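Local coordinates for protein rifin (Plasmodium falciparum, PDB 7JZK) that probably targets the human immune receptor LAIR1 as a variant surface antigen of the malaria parasite, its V2 domain here binding the LAIR1 ectodomain of an antibody, at residues Q71-C76 against F88-R92. Numbering follows the deposited sequence.
Sequences QMTASC and FCDVR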
loop_
_atom_site.group_PDB
_atom_site.type_symbol
_atom_site.label_atom_id
_atom_site.label_comp_id
_atom_site.label_asym_id
_atom_site.label_seq_id
_atom_site.Cartn_x
_atom_site.Cartn_y
_atom_site.Cartn_z
ATOM N N GLN B 71 -2.849 5.909 -4.203
ATOM C CA GLN B 71 -2.496 6.585 -2.930
ATOM C C GLN B 71 -1.958 5.574 -1.914
ATOM O O GLN B 71 -0.975 5.888 -1.256
ATOM C CB GLN B 71 -3.704 7.355 -2.404
ATOM C CG GLN B 71 -3.423 8.236 -1.203
ATOM C CD GLN B 71 -4.476 9.306 -1.090
ATOM O OE1 GLN B 71 -4.706 10.076 -2.014
ATOM N NE2 GLN B 71 -5.127 9.361 0.055
ATOM N N MET B 72 -2.592 4.404 -1.808
ATOM C CA MET B 72 -2.129 3.385 -0.864
ATOM C C MET B 72 -0.728 2.917 -1.220
ATOM O O MET B 72 0.110 2.711 -0.334
ATOM C CB MET B 72 -3.093 2.195 -0.836
ATOM C CG MET B 72 -2.744 1.101 0.171
ATOM S SD MET B 72 -4.073 -0.121 0.380
ATOM C CE MET B 72 -5.203 0.929 1.309
ATOM N N THR B 73 -0.451 2.715 -2.510
ATOM C CA THR B 73 0.912 2.336 -2.864
ATOM C C THR B 73 1.885 3.457 -2.516
ATOM O O THR B 73 3.004 3.198 -2.044
ATOM C CB THR B 73 1.002 1.951 -4.345
ATOM O OG1 THR B 73 0.157 0.815 -4.575
ATOM C CG2 THR B 73 2.443 1.567 -4.738
ATOM N N ALA B 74 1.456 4.712 -2.679
ATOM C CA ALA B 74 2.379 5.824 -2.448
ATOM C C ALA B 74 2.597 6.178 -0.975
ATOM O O ALA B 74 3.662 6.712 -0.631
ATOM C CB ALA B 74 1.901 7.061 -3.199
ATOM N N SER B 75 1.629 5.927 -0.090
ATOM C CA SER B 75 1.732 6.423 1.281
ATOM C C SER B 75 1.990 5.332 2.320
ATOM O O SER B 75 2.044 5.640 3.521
ATOM C CB SER B 75 0.477 7.231 1.661
ATOM O OG SER B 75 -0.722 6.611 1.242
ATOM N N CYS B 76 2.129 4.075 1.905
ATOM C CA CYS B 76 2.346 2.959 2.816
ATOM C C CYS B 76 3.533 2.137 2.351
ATOM O O CYS B 76 3.477 0.911 2.280
ATOM C CB CYS B 76 1.123 2.064 2.896
ATOM S SG CYS B 76 -0.359 2.956 3.265
ATOM N N PHE B 88 -4.981 4.020 7.460
ATOM C CA PHE B 88 -5.169 3.802 6.024
ATOM C C PHE B 88 -4.385 2.586 5.547
ATOM O O PHE B 88 -4.933 1.703 4.894
ATOM C CB PHE B 88 -4.730 5.060 5.258
ATOM C CG PHE B 88 -4.851 4.963 3.761
ATOM C CD1 PHE B 88 -5.966 4.385 3.171
ATOM C CD2 PHE B 88 -3.873 5.494 2.944
ATOM C CE1 PHE B 88 -6.089 4.334 1.772
ATOM C CE2 PHE B 88 -3.987 5.432 1.547
ATOM C CZ PHE B 88 -5.095 4.847 0.968
ATOM N N CYS B 89 -3.119 2.483 5.937
ATOM C CA CYS B 89 -2.313 1.338 5.540
ATOM C C CYS B 89 -2.817 0.059 6.199
ATOM O O CYS B 89 -2.832 -0.997 5.565
ATOM C CB CYS B 89 -0.852 1.622 5.909
ATOM S SG CYS B 89 -0.317 3.237 5.273
ATOM N N ASP B 90 -3.369 0.172 7.400
ATOM C CA ASP B 90 -3.899 -0.958 8.162
ATOM C C ASP B 90 -5.023 -1.669 7.411
ATOM O O ASP B 90 -5.266 -2.855 7.659
ATOM C CB ASP B 90 -4.386 -0.443 9.537
ATOM C CG ASP B 90 -4.936 -1.552 10.452
ATOM O OD1 ASP B 90 -6.174 -1.720 10.518
ATOM O OD2 ASP B 90 -4.131 -2.261 11.106
ATOM N N VAL B 91 -5.675 -0.982 6.464
ATOM C CA VAL B 91 -6.729 -1.584 5.650
ATOM C C VAL B 91 -6.205 -2.767 4.848
ATOM O O VAL B 91 -6.956 -3.707 4.552
ATOM C CB VAL B 91 -7.357 -0.520 4.732
ATOM C CG1 VAL B 91 -8.432 -1.136 3.811
ATOM C CG2 VAL B 91 -7.959 0.565 5.576
ATOM N N ARG B 92 -4.913 -2.768 4.517
ATOM C CA ARG B 92 -4.334 -3.922 3.831
ATOM C C ARG B 92 -4.530 -5.199 4.635
ATOM O O ARG B 92 -4.617 -6.290 4.060
ATOM C CB ARG B 92 -2.852 -3.682 3.569
ATOM C CG ARG B 92 -2.601 -2.849 2.356
ATOM C CD ARG B 92 -1.150 -2.524 2.283
ATOM N NE ARG B 92 -0.819 -1.835 1.050
ATOM C CZ ARG B 92 0.367 -1.295 0.833
ATOM N NH1 ARG B 92 1.285 -1.376 1.779
ATOM N NH2 ARG B 92 0.631 -0.679 -0.311
#
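The disulfide Cys76-Cys89 ties the C-terminal end of helix 61-75 to helix 86-94 and closes the loop between them. Its SG atoms are 2.0 Å apart with a C-S-S-C torsion of -79°. Cys76 is the first residue after helix 61-75 to leave helical geometry, and its carbonyl O accepts a hydrogen bond from Arg92 NH1 at 3.2 Å. The bond is bent, 140° at the hydrogen, and O lies out of the guanidinium plane. Cys76 CB sits over one face of that guanidinium. Arg92 NE also hydrogen-bonds to Gln108 OE1, while Arg92 NH1 donates to Tyr43 O of the LAIR1 ectodomain from antibody MGD21, whose Tyr45 makes a cation-pi contact with Arg92. This end of the V2 helical domain is thus part of the interface with that ectodomain, to which Cys76 hydrogen-bonds through its backbone.

Beside the disulfide, Met72 is buried, with CB against the Phe88 ring. Its chain runs past Arg92 in the opposite direction, with CG 3.6 Å from Arg92 NE and SD alongside. A bend at chi3 (-73°) brings Met72 CE into apolar contact with Phe88 CE1 at 3.5 Å. Met72 SD lies 5.5 Å from the Phe88 ring centroid, an oblique Met-aromatic contact. Ser75 OG meets the Phe88 ring at its edge, 3.5 Å from CE2. The same hydroxyl donates to Gln71 O at 2.6 Å, from above the carbonyl plane; that oxygen also accepts from Ser75 N. Phe88 and Val91 reach on to Phe39 of helix 13-39.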